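Local coordinates for cytosol aminopeptidase (Staphylococcus aureus subsp. aureus, PDB 3KZW), which probably removes amino acids, leucine among them, from the N termini of peptides as a metal-dependent aminopeptidase of the hexameric leucine aminopeptidase family, at residues T39-I44 with E128-L133; V98-L103 with D135-K140; K283-D288 with A334-M339; G291-T296 with M362-E367. All coordinates share one frame; numbering follows the deposited sequence.

Interaction 1: residues T39-I44 with E128-L133; sequences TLIIGI and EDTYLL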
loop_
_atom_site.group_PDB
_atom_site.type_symbol
_atom_site.label_atom_id
_atom_site.label_comp_id
_atom_site.label_asym_id
_atom_site.label_seq_id
_atom_site.Cartn_x
_atom_site.Cartn_y
_atom_site.Cartn_z
ATOM N N THR A 39 -13.104 -50.176 -30.577
ATOM C CA THR A 39 -13.361 -48.770 -30.276
ATOM C C THR A 39 -13.457 -47.966 -31.577
ATOM O O THR A 39 -12.669 -48.166 -32.502
ATOM C CB THR A 39 -12.273 -48.183 -29.344
ATOM O OG1 THR A 39 -12.007 -49.100 -28.276
ATOM C CG2 THR A 39 -12.715 -46.855 -28.751
ATOM N N LEU A 40 -14.425 -47.053 -31.630
ATOM C CA LEU A 40 -14.766 -46.334 -32.851
ATOM C C LEU A 40 -14.969 -44.841 -32.592
ATOM O O LEU A 40 -15.683 -44.463 -31.663
ATOM C CB LEU A 40 -16.046 -46.932 -33.434
ATOM C CG LEU A 40 -16.524 -46.496 -34.816
ATOM C CD1 LEU A 40 -15.649 -47.115 -35.884
ATOM C CD2 LEU A 40 -17.969 -46.910 -35.015
ATOM N N ILE A 41 -14.345 -43.999 -33.419
ATOM C CA ILE A 41 -14.469 -42.541 -33.289
ATOM C C ILE A 41 -15.141 -41.915 -34.514
ATOM O O ILE A 41 -14.680 -42.091 -35.646
ATOM C CB ILE A 41 -13.100 -41.849 -33.042
ATOM C CG1 ILE A 41 -12.396 -42.442 -31.816
ATOM C CG2 ILE A 41 -13.285 -40.338 -32.880
ATOM C CD1 ILE A 41 -10.917 -42.119 -31.734
ATOM N N ILE A 42 -16.230 -41.184 -34.271
ATOM C CA ILE A 42 -16.971 -40.484 -35.323
ATOM C C ILE A 42 -17.252 -39.041 -34.910
ATOM O O ILE A 42 -17.607 -38.777 -33.764
ATOM C CB ILE A 42 -18.316 -41.187 -35.642
ATOM C CG1 ILE A 42 -18.097 -42.671 -35.967
ATOM C CG2 ILE A 42 -19.044 -40.478 -36.792
ATOM C CD1 ILE A 42 -19.372 -43.478 -36.130
ATOM N N GLY A 43 -17.079 -38.113 -35.847
ATOM C CA GLY A 43 -17.455 -36.717 -35.634
ATOM C C GLY A 43 -18.910 -36.493 -35.999
ATOM O O GLY A 43 -19.378 -36.979 -37.031
ATOM N N ILE A 44 -19.627 -35.755 -35.157
ATOM C CA ILE A 44 -21.059 -35.533 -35.357
ATOM C C ILE A 44 -21.394 -34.054 -35.575
ATOM O O ILE A 44 -21.182 -33.229 -34.683
ATOM C CB ILE A 44 -21.908 -36.129 -34.190
ATOM C CG1 ILE A 44 -21.665 -37.643 -34.034
ATOM C CG2 ILE A 44 -23.400 -35.820 -34.375
ATOM C CD1 ILE A 44 -21.995 -38.499 -35.258
ATOM N N GLU A 128 -5.673 -47.491 -26.321
ATOM C CA GLU A 128 -4.471 -47.868 -27.067
ATOM C C GLU A 128 -4.737 -48.217 -28.531
ATOM O O GLU A 128 -3.855 -48.069 -29.377
ATOM C CB GLU A 128 -3.763 -49.034 -26.375
ATOM C CG GLU A 128 -3.037 -48.645 -25.096
ATOM C CD GLU A 128 -2.439 -49.834 -24.379
ATOM O OE1 GLU A 128 -3.186 -50.787 -24.079
ATOM O OE2 GLU A 128 -1.220 -49.812 -24.107
ATOM N N ASP A 129 -5.946 -48.688 -28.822
ATOM C CA ASP A 129 -6.321 -49.085 -30.178
ATOM C C ASP A 129 -7.746 -48.645 -30.496
ATOM O O ASP A 129 -8.686 -49.011 -29.788
ATOM C CB ASP A 129 -6.184 -50.604 -30.356
ATOM C CG ASP A 129 -4.746 -51.079 -30.255
ATOM O OD1 ASP A 129 -3.975 -50.862 -31.213
ATOM O OD2 ASP A 129 -4.391 -51.678 -29.218
ATOM N N THR A 130 -7.896 -47.863 -31.561
ATOM C CA THR A 130 -9.208 -47.368 -31.981
ATOM C C THR A 130 -9.283 -47.073 -33.479
ATOM O O THR A 130 -8.271 -46.767 -34.114
ATOM C CB THR A 130 -9.631 -46.109 -31.177
ATOM O OG1 THR A 130 -10.886 -45.619 -31.666
ATOM C CG2 THR A 130 -8.577 -45.008 -31.281
ATOM N N TYR A 131 -10.488 -47.182 -34.033
ATOM C CA TYR A 131 -10.762 -46.735 -35.394
ATOM C C TYR A 131 -11.155 -45.260 -35.392
ATOM O O TYR A 131 -11.778 -44.769 -34.445
ATOM C CB TYR A 131 -11.882 -47.559 -36.038
ATOM C CG TYR A 131 -11.548 -49.014 -36.287
ATOM C CD1 TYR A 131 -10.531 -49.378 -37.169
ATOM C CD2 TYR A 131 -12.266 -50.029 -35.658
ATOM C CE1 TYR A 131 -10.226 -50.714 -37.406
ATOM C CE2 TYR A 131 -11.972 -51.368 -35.888
ATOM C CZ TYR A 131 -10.951 -51.703 -36.762
ATOM O OH TYR A 131 -10.658 -53.028 -36.990
ATOM N N LEU A 132 -10.781 -44.560 -36.459
ATOM C CA LEU A 132 -11.147 -43.159 -36.644
ATOM C C LEU A 132 -11.718 -42.956 -38.047
ATOM O O LEU A 132 -11.009 -43.094 -39.045
ATOM C CB LEU A 132 -9.941 -42.244 -36.376
ATOM C CG LEU A 132 -10.037 -40.720 -36.532
ATOM C CD1 LEU A 132 -11.307 -40.155 -35.935
ATOM C CD2 LEU A 132 -8.827 -40.055 -35.897
ATOM N N LEU A 133 -13.010 -42.646 -38.108
ATOM C CA LEU A 133 -13.698 -42.409 -39.372
ATOM C C LEU A 133 -13.468 -40.972 -39.842
ATOM O O LEU A 133 -14.260 -40.068 -39.555
ATOM C CB LEU A 133 -15.193 -42.729 -39.240
ATOM C CG LEU A 133 -15.674 -44.155 -39.549
ATOM C CD1 LEU A 133 -14.859 -45.230 -38.843
ATOM C CD2 LEU A 133 -17.150 -44.307 -39.211
#
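I41 rests its CG2 on CD1 of L132 at 3.6 Å, the two side chains slanting across each other on one face of a parallel strand pair. Its other branch runs back along the sheet: with CG1 anti to the carbonyl carbon (chi1 -56°), CD1 reaches T130 at about a right angle and lies 3.5 Å from OG1. On the opposite face L40 turns CD1 toward two partners, CB of Y131 at 3.8 Å and CD1 of L133 at 3.6 Å. I42 and L133 lie alongside, pointing the same way, and touch through CG1 and CD2. Between the two faces the backbones are joined by Y131 N to T39 O (2.8 Å, almost straight), I41 N to Y131 O (2.9 Å) and L133 N to I41 O (3.0 Å). Y131 O is gripped twice, because T130 OG1 also donates to it, from the other face of the carbonyl plane than I41 N. The pair sits inside the mixed sheet of the N-terminal domain: strand 91-101 bonds to the far side of 39-44, strand 175-180 flanks 129-133, and F56 covers the face of L40 and Y131.

Interaction 2: residues V98-L103 with D135-K140; sequences VGLGNL and DSFISK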
loop_
_atom_site.group_PDB
_atom_site.type_symbol
_atom_site.label_atom_id
_atom_site.label_comp_id
_atom_site.label_asym_id
_atom_site.label_seq_id
_atom_site.Cartn_x
_atom_site.Cartn_y
_atom_site.Cartn_z
ATOM N N VAL A 98 -17.466 -36.850 -31.034
ATOM C CA VAL A 98 -17.116 -35.453 -30.783
ATOM C C VAL A 98 -17.948 -34.540 -31.689
ATOM O O VAL A 98 -18.019 -34.751 -32.899
ATOM C CB VAL A 98 -15.582 -35.187 -30.919
ATOM C CG1 VAL A 98 -15.062 -35.564 -32.303
ATOM C CG2 VAL A 98 -15.239 -33.741 -30.578
ATOM N N GLY A 99 -18.594 -33.547 -31.086
ATOM C CA GLY A 99 -19.445 -32.613 -31.818
ATOM C C GLY A 99 -18.671 -31.692 -32.741
ATOM O O GLY A 99 -17.562 -31.257 -32.416
ATOM N N LEU A 100 -19.264 -31.395 -33.895
ATOM C CA LEU A 100 -18.634 -30.533 -34.895
ATOM C C LEU A 100 -19.393 -29.226 -35.090
ATOM O O LEU A 100 -18.875 -28.292 -35.703
ATOM C CB LEU A 100 -18.509 -31.261 -36.235
ATOM C CG LEU A 100 -17.954 -32.689 -36.268
ATOM C CD1 LEU A 100 -18.207 -33.299 -37.629
ATOM C CD2 LEU A 100 -16.472 -32.736 -35.926
ATOM N N GLY A 101 -20.614 -29.168 -34.562
ATOM C CA GLY A 101 -21.488 -28.008 -34.730
ATOM C C GLY A 101 -21.984 -27.891 -36.154
ATOM O O GLY A 101 -22.057 -28.884 -36.876
ATOM N N ASN A 102 -22.326 -26.673 -36.560
ATOM C CA ASN A 102 -22.731 -26.412 -37.938
ATOM C C ASN A 102 -21.500 -26.386 -38.831
ATOM O O ASN A 102 -20.566 -25.621 -38.583
ATOM C CB ASN A 102 -23.495 -25.088 -38.036
ATOM C CG ASN A 102 -24.404 -25.025 -39.247
ATOM O OD1 ASN A 102 -23.985 -25.286 -40.378
ATOM N ND2 ASN A 102 -25.662 -24.665 -39.017
ATOM N N LEU A 103 -21.499 -27.236 -39.856
ATOM C CA LEU A 103 -20.353 -27.372 -40.760
ATOM C C LEU A 103 -20.133 -26.152 -41.654
ATOM O O LEU A 103 -19.020 -25.922 -42.130
ATOM C CB LEU A 103 -20.480 -28.637 -41.614
ATOM C CG LEU A 103 -20.264 -29.993 -40.938
ATOM C CD1 LEU A 103 -20.658 -31.121 -41.880
ATOM C CD2 LEU A 103 -18.826 -30.165 -40.466
ATOM N N ASP A 135 -13.660 -39.447 -42.681
ATOM C CA ASP A 135 -14.637 -38.862 -43.600
ATOM C C ASP A 135 -15.736 -38.064 -42.900
ATOM O O ASP A 135 -16.338 -37.173 -43.503
ATOM C CB ASP A 135 -15.263 -39.944 -44.486
ATOM C CG ASP A 135 -14.281 -40.522 -45.498
ATOM O OD1 ASP A 135 -13.180 -39.956 -45.678
ATOM O OD2 ASP A 135 -14.620 -41.547 -46.122
ATOM N N SER A 136 -15.988 -38.384 -41.632
ATOM C CA SER A 136 -17.002 -37.690 -40.841
ATOM C C SER A 136 -16.507 -36.336 -40.333
ATOM O O SER A 136 -17.296 -35.526 -39.845
ATOM C CB SER A 136 -17.463 -38.563 -39.667
ATOM O OG SER A 136 -16.421 -38.772 -38.729
ATOM N N PHE A 137 -15.201 -36.103 -40.448
ATOM C CA PHE A 137 -14.582 -34.851 -40.010
ATOM C C PHE A 137 -14.374 -33.866 -41.158
ATOM O O PHE A 137 -14.232 -32.662 -40.932
ATOM C CB PHE A 137 -13.246 -35.133 -39.319
ATOM C CG PHE A 137 -13.386 -35.743 -37.952
ATOM C CD1 PHE A 137 -13.558 -37.115 -37.801
ATOM C CD2 PHE A 137 -13.341 -34.945 -36.817
ATOM C CE1 PHE A 137 -13.689 -37.680 -36.545
ATOM C CE2 PHE A 137 -13.470 -35.505 -35.552
ATOM C CZ PHE A 137 -13.643 -36.877 -35.417
ATOM N N ILE A 138 -14.359 -34.389 -42.383
ATOM C CA ILE A 138 -14.112 -33.596 -43.583
ATOM C C ILE A 138 -15.425 -33.243 -44.264
ATOM O O ILE A 138 -16.243 -34.119 -44.556
ATOM C CB ILE A 138 -13.199 -34.353 -44.574
ATOM C CG1 ILE A 138 -11.899 -34.778 -43.880
ATOM C CG2 ILE A 138 -12.910 -33.501 -45.816
ATOM C CD1 ILE A 138 -11.243 -36.007 -44.489
ATOM N N SER A 139 -15.623 -31.953 -44.509
ATOM C CA SER A 139 -16.840 -31.491 -45.154
ATOM C C SER A 139 -16.545 -30.890 -46.515
ATOM O O SER A 139 -15.387 -30.670 -46.881
ATOM C CB SER A 139 -17.570 -30.471 -44.273
ATOM O OG SER A 139 -16.891 -29.229 -44.263
ATOM N N LYS A 140 -17.617 -30.638 -47.257
ATOM C CA LYS A 140 -17.571 -29.925 -48.526
ATOM C C LYS A 140 -17.062 -28.487 -48.349
ATOM O O LYS A 140 -16.575 -27.876 -49.299
ATOM C CB LYS A 140 -18.973 -29.924 -49.153
ATOM C CG LYS A 140 -20.091 -29.521 -48.176
ATOM C CD LYS A 140 -21.497 -29.660 -48.757
ATOM C CE LYS A 140 -22.076 -31.047 -48.537
ATOM N NZ LYS A 140 -23.564 -31.039 -48.593
#
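F137 and L100 bury the most surface here, where the end of one sheet strand meets the loop that follows another. The two strands belong to a beta-alpha-beta crossover: strand 91-101 leads through helix 108-124 to the parallel strand 129-133, with strand 39-45 lying between them in the sheet. F137 turns CD2, CE2 and CZ to the first strand. Its CE2 is 3.6 Å from CG1 of V98, and its CD2 is 3.9 Å from CD2 of L100; both aliphatic side chains cross the phenylalanine at about a right angle. V98 can make this touch because CG1 occupies the place between backbone N and carbonyl carbon (chi1 58°). L100 divides its two methyls: CD2 goes to the ring, while CD1 comes up to the carbonyl oxygen of S136. The same ring stacks on W115 and touches I114, which also packs on V98 and L100, so helix 108-124 helps to enclose it. Polar bonds tie the loop to its surroundings, S136 OG bonding to L133 O and G43 N and so reaching strands 129-133 and 39-45. Farther along, L103 and S139 form a second, looser point of contact. S139 OG bonds to Y141 N, and its CB faces the leucine: both methyls of L103, CD1 and CD2, lie 4.0 Å from S139 CB.

Interaction 3: residues K283-D288 with A334-M339; sequences KGITYD and ACAENM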
loop_
_atom_site.group_PDB
_atom_site.type_symbol
_atom_site.label_atom_id
_atom_site.label_comp_id
_atom_site.label_asym_id
_atom_site.label_seq_id
_atom_site.Cartn_x
_atom_site.Cartn_y
_atom_site.Cartn_z
ATOM N N LYS A 283 14.248 -13.215 -25.837
ATOM C CA LYS A 283 14.625 -12.875 -24.471
ATOM C C LYS A 283 14.731 -14.151 -23.637
ATOM O O LYS A 283 13.734 -14.845 -23.414
ATOM C CB LYS A 283 13.602 -11.916 -23.862
ATOM C CG LYS A 283 13.852 -11.558 -22.405
ATOM C CD LYS A 283 12.640 -10.871 -21.799
ATOM C CE LYS A 283 12.720 -10.864 -20.284
ATOM N NZ LYS A 283 11.554 -10.193 -19.650
ATOM N N GLY A 284 15.943 -14.453 -23.182
ATOM C CA GLY A 284 16.199 -15.676 -22.436
ATOM C C GLY A 284 16.548 -15.466 -20.977
ATOM O O GLY A 284 17.526 -16.034 -20.483
ATOM N N ILE A 285 15.752 -14.660 -20.279
ATOM C CA ILE A 285 15.950 -14.474 -18.845
ATOM C C ILE A 285 15.398 -15.694 -18.108
ATOM O O ILE A 285 14.181 -15.847 -17.955
ATOM C CB ILE A 285 15.333 -13.145 -18.321
ATOM C CG1 ILE A 285 15.934 -11.930 -19.049
ATOM C CG2 ILE A 285 15.515 -13.011 -16.807
ATOM C CD1 ILE A 285 17.434 -11.710 -18.836
ATOM N N THR A 286 16.308 -16.564 -17.672
ATOM C CA THR A 286 15.946 -17.838 -17.048
ATOM C C THR A 286 15.223 -17.642 -15.716
ATOM O O THR A 286 14.361 -18.446 -15.347
ATOM C CB THR A 286 17.170 -18.759 -16.866
ATOM O OG1 THR A 286 18.162 -18.092 -16.076
ATOM C CG2 THR A 286 17.768 -19.135 -18.216
ATOM N N TYR A 287 15.581 -16.575 -15.004
ATOM C CA TYR A 287 14.829 -16.134 -13.832
ATOM C C TYR A 287 14.966 -14.638 -13.598
ATOM O O TYR A 287 16.064 -14.085 -13.674
ATOM C CB TYR A 287 15.245 -16.893 -12.574
ATOM C CG TYR A 287 14.241 -16.743 -11.454
ATOM C CD1 TYR A 287 13.102 -17.540 -11.406
ATOM C CD2 TYR A 287 14.420 -15.789 -10.456
ATOM C CE1 TYR A 287 12.177 -17.399 -10.390
ATOM C CE2 TYR A 287 13.502 -15.642 -9.433
ATOM C CZ TYR A 287 12.382 -16.451 -9.406
ATOM O OH TYR A 287 11.465 -16.310 -8.390
ATOM N N ASP A 288 13.841 -13.997 -13.297
ATOM C CA ASP A 288 13.799 -12.562 -13.053
ATOM C C ASP A 288 13.282 -12.276 -11.644
ATOM O O ASP A 288 12.089 -12.431 -11.366
ATOM C CB ASP A 288 12.915 -11.878 -14.108
ATOM C CG ASP A 288 12.961 -10.353 -14.032
ATOM O OD1 ASP A 288 13.881 -9.803 -13.386
ATOM O OD2 ASP A 288 12.072 -9.703 -14.634
ATOM N N ALA A 334 19.546 -14.017 -25.940
ATOM C CA ALA A 334 20.249 -13.360 -24.844
ATOM C C ALA A 334 19.804 -13.981 -23.531
ATOM O O ALA A 334 18.696 -13.717 -23.059
ATOM C CB ALA A 334 19.979 -11.866 -24.856
ATOM N N CYS A 335 20.669 -14.811 -22.952
ATOM C CA CYS A 335 20.337 -15.566 -21.745
ATOM C C CYS A 335 21.061 -15.030 -20.521
ATOM O O CYS A 335 22.272 -14.843 -20.552
ATOM C CB CYS A 335 20.669 -17.045 -21.935
ATOM S SG CYS A 335 19.976 -17.763 -23.437
ATOM N N ALA A 336 20.306 -14.786 -19.451
ATOM C CA ALA A 336 20.841 -14.265 -18.193
ATOM C C ALA A 336 19.886 -14.564 -17.044
ATOM O O ALA A 336 18.732 -14.931 -17.266
ATOM C CB ALA A 336 21.090 -12.764 -18.292
ATOM N N GLU A 337 20.380 -14.405 -15.818
ATOM C CA GLU A 337 19.567 -14.563 -14.616
ATOM C C GLU A 337 19.648 -13.273 -13.797
ATOM O O GLU A 337 20.725 -12.892 -13.335
ATOM C CB GLU A 337 20.054 -15.766 -13.802
ATOM C CG GLU A 337 19.026 -16.348 -12.845
ATOM C CD GLU A 337 19.576 -17.502 -12.015
ATOM O OE1 GLU A 337 19.084 -18.640 -12.172
ATOM O OE2 GLU A 337 20.498 -17.274 -11.204
ATOM N N ASN A 338 18.511 -12.601 -13.636
ATOM C CA ASN A 338 18.451 -11.305 -12.953
ATOM C C ASN A 338 18.375 -11.454 -11.435
ATOM O O ASN A 338 17.294 -11.647 -10.881
ATOM C CB ASN A 338 17.262 -10.484 -13.478
ATOM C CG ASN A 338 17.353 -9.004 -13.120
ATOM O OD1 ASN A 338 18.374 -8.525 -12.629
ATOM N ND2 ASN A 338 16.278 -8.274 -13.377
ATOM N N MET A 339 19.527 -11.349 -10.773
ATOM C CA MET A 339 19.651 -11.646 -9.340
ATOM C C MET A 339 20.265 -10.495 -8.538
ATOM O O MET A 339 20.835 -9.564 -9.108
ATOM C CB MET A 339 20.488 -12.911 -9.136
ATOM C CG MET A 339 19.899 -14.190 -9.722
ATOM S SD MET A 339 18.795 -15.074 -8.603
ATOM C CE MET A 339 17.232 -14.312 -8.997
#
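N338 donates from ND2 to OD1 of D288 over 2.8 Å, the two side chains lying side by side with amide and carboxylate planes only 17° apart. Strands 278-285 and 328-338 are parallel neighbours in a beta-alpha-beta crossover of the catalytic domain, through helix 308-322. OD1 is met on its syn side, the amide nitrogen standing 29° out of the carboxylate plane. ND2 also bonds to T364 O, and D288 OD2 forms a salt bridge with K295. In relatives the residues matching K283 and D288 belong to the two-metal site, so N338 probably helps to position D288. Backbone bonds link the strands: N338 N to Y287 O at 2.9 Å, T286 N to A336 O at 3.0 Å, and G284 N to A334 O at 2.9 Å. The chain turns a corner at T286, which shifts the pairing by one residue: I285 faces A336, but D288 faces N338. A336 O takes T286 N and, weakly, T286 OG1. Outward from the bonds, I285 lays CD1 on CB of A336 at 3.8 Å and also touches V371 of helix 368-380 and V253 of helix 248-254. Y287 points to the other face, its OH bonding to P347 O of a neighbouring subunit. Bent at chi2 and chi3, M339 brings its methyl CE to the edge of that tyrosine ring, 3.5 Å from CD2.

Interaction 4: residues G291-T296 with M362-E367; sequences GYSIKT and MNTDAE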
loop_
_atom_site.group_PDB
_atom_site.type_symbol
_atom_site.label_atom_id
_atom_site.label_comp_id
_atom_site.label_asym_id
_atom_site.label_seq_id
_atom_site.Cartn_x
_atom_site.Cartn_y
_atom_site.Cartn_z
ATOM N N GLY A 291 16.012 -7.771 -9.712
ATOM C CA GLY A 291 17.250 -7.154 -9.245
ATOM C C GLY A 291 16.979 -6.314 -8.013
ATOM O O GLY A 291 16.075 -6.621 -7.236
ATOM N N TYR A 292 17.750 -5.245 -7.835
ATOM C CA TYR A 292 17.552 -4.344 -6.699
ATOM C C TYR A 292 16.199 -3.636 -6.731
ATOM O O TYR A 292 15.687 -3.224 -5.690
ATOM C CB TYR A 292 18.710 -3.348 -6.567
ATOM C CG TYR A 292 19.855 -3.879 -5.730
ATOM C CD1 TYR A 292 19.811 -3.817 -4.336
ATOM C CD2 TYR A 292 20.975 -4.453 -6.328
ATOM C CE1 TYR A 292 20.856 -4.308 -3.557
ATOM C CE2 TYR A 292 22.027 -4.945 -5.557
ATOM C CZ TYR A 292 21.960 -4.868 -4.173
ATOM O OH TYR A 292 22.996 -5.355 -3.405
ATOM N N SER A 293 15.620 -3.508 -7.922
ATOM C CA SER A 293 14.219 -3.118 -8.060
ATOM C C SER A 293 13.359 -4.379 -7.897
ATOM O O SER A 293 12.692 -4.835 -8.836
ATOM C CB SER A 293 13.977 -2.446 -9.409
ATOM O OG SER A 293 14.877 -1.370 -9.608
ATOM N N ILE A 294 13.393 -4.923 -6.683
ATOM C CA ILE A 294 12.848 -6.240 -6.359
ATOM C C ILE A 294 11.329 -6.341 -6.562
ATOM O O ILE A 294 10.591 -5.384 -6.310
ATOM C CB ILE A 294 13.272 -6.668 -4.914
ATOM C CG1 ILE A 294 12.987 -8.156 -4.666
ATOM C CG2 ILE A 294 12.637 -5.757 -3.847
ATOM C CD1 ILE A 294 13.739 -8.751 -3.496
ATOM N N LYS A 295 10.885 -7.504 -7.036
ATOM C CA LYS A 295 9.465 -7.799 -7.212
ATOM C C LYS A 295 8.793 -8.117 -5.876
ATOM O O LYS A 295 9.463 -8.469 -4.902
ATOM C CB LYS A 295 9.289 -8.983 -8.161
ATOM C CG LYS A 295 9.573 -8.681 -9.615
ATOM C CD LYS A 295 9.830 -9.968 -10.377
ATOM C CE LYS A 295 9.316 -9.886 -11.808
ATOM N NZ LYS A 295 10.105 -8.970 -12.662
ATOM N N THR A 296 7.466 -7.996 -5.840
ATOM C CA THR A 296 6.680 -8.392 -4.669
ATOM C C THR A 296 6.583 -9.922 -4.588
ATOM O O THR A 296 7.028 -10.626 -5.501
ATOM C CB THR A 296 5.259 -7.769 -4.687
ATOM O OG1 THR A 296 4.549 -8.210 -5.851
ATOM C CG2 THR A 296 5.331 -6.242 -4.676
ATOM N N MET A 362 17.676 2.934 -14.712
ATOM C CA MET A 362 16.891 3.523 -13.625
ATOM C C MET A 362 15.951 2.520 -12.955
ATOM O O MET A 362 15.413 2.786 -11.878
ATOM C CB MET A 362 16.110 4.741 -14.123
ATOM C CG MET A 362 16.984 5.941 -14.473
ATOM S SD MET A 362 18.070 6.499 -13.132
ATOM C CE MET A 362 16.897 7.316 -12.045
ATOM N N ASN A 363 15.765 1.371 -13.602
ATOM C CA ASN A 363 14.914 0.301 -13.099
ATOM C C ASN A 363 15.495 -1.042 -13.532
ATOM O O ASN A 363 15.526 -1.358 -14.724
ATOM C CB ASN A 363 13.484 0.486 -13.625
ATOM C CG ASN A 363 12.498 -0.548 -13.083
ATOM O OD1 ASN A 363 12.853 -1.454 -12.330
ATOM N ND2 ASN A 363 11.240 -0.406 -13.480
ATOM N N THR A 364 15.964 -1.822 -12.562
ATOM C CA THR A 364 16.601 -3.111 -12.848
ATOM C C THR A 364 15.595 -4.199 -13.235
ATOM O O THR A 364 15.981 -5.261 -13.727
ATOM C CB THR A 364 17.482 -3.604 -11.672
ATOM O OG1 THR A 364 16.679 -3.754 -10.496
ATOM C CG2 THR A 364 18.621 -2.625 -11.395
ATOM N N ASP A 365 14.310 -3.930 -13.016
ATOM C CA ASP A 365 13.248 -4.846 -13.420
ATOM C C ASP A 365 12.896 -4.661 -14.901
ATOM O O ASP A 365 12.155 -5.460 -15.482
ATOM C CB ASP A 365 12.012 -4.670 -12.528
ATOM C CG ASP A 365 11.052 -5.854 -12.605
ATOM O OD1 ASP A 365 11.414 -6.900 -13.195
ATOM O OD2 ASP A 365 9.928 -5.737 -12.069
ATOM N N ALA A 366 13.435 -3.606 -15.504
ATOM C CA ALA A 366 13.366 -3.416 -16.947
ATOM C C ALA A 366 14.607 -4.033 -17.599
ATOM O O ALA A 366 15.314 -3.379 -18.373
ATOM C CB ALA A 366 13.246 -1.939 -17.281
ATOM N N GLU A 367 14.857 -5.302 -17.276
ATOM C CA GLU A 367 16.064 -6.010 -17.708
ATOM C C GLU A 367 15.944 -6.572 -19.128
ATOM O O GLU A 367 16.949 -6.731 -19.827
ATOM C CB GLU A 367 16.428 -7.120 -16.705
ATOM C CG GLU A 367 15.698 -8.467 -16.873
ATOM C CD GLU A 367 14.195 -8.414 -16.581
ATOM O OE1 GLU A 367 13.755 -7.625 -15.718
ATOM O OE2 GLU A 367 13.448 -9.194 -17.212
#
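T364 OG1 is held by two backbone groups of one loop: it accepts from S293 N across the contact (2.8 Å, N-H...O 162°) and donates to G290 O. S293 answers with its own hydroxyl, OG taking the backbone N of T364 at 3.2 Å, so each residue uses side chain and main chain on the other. The threonine stands in the NTDAEGRL signature of the leucine aminopeptidases, whose aspartate and glutamate bind two divalent metals in relatives; this loop is consistent with that site. The signature begins as a type I turn from N363 to A366 with an Asx turn set into it. The turn presents D365 to K295, which crosses it at about a right angle and forms a salt bridge from NZ to OD1; the modelled separation of 2.5 Å between K295 NZ and D365 OD1 is doubtfully short, and nothing rests on its exact value. The contact lies near a subunit border: Y292 OH bonds to I340 N of a neighbouring subunit, and N363 packs on K297 of that same subunit. Within the Asx turn N363, its CG anti to the backbone N (chi1 -177°), brings OD1 forward to D365 N at 3.0 Å, the donor standing well above the carbonyl plane.

From the N terminus, interaction 1 joins strand 39-45 to strand 129-133 and closes the loop containing strand 91-101. Interaction 2 crosses it, opening inside that loop at 98-103 and closing just past it at 135-140; I44 forms backbone bonds with V98 and L100, and F137 meets L132. Both lie in the N-terminal domain, on neighbouring strands 39-45 and 91-101 of one sheet. The catalytic domain follows, about 45 Å away between the centres of interactions 1 and 3. There interactions 3 and 4 cross likewise, the chain running 283-288, 291-296, 334-339, 362-367. The D288–K295 salt bridge joins strand 287-288 to loop 291-296, and interaction 4 ties that loop to the signature before helix 368-380.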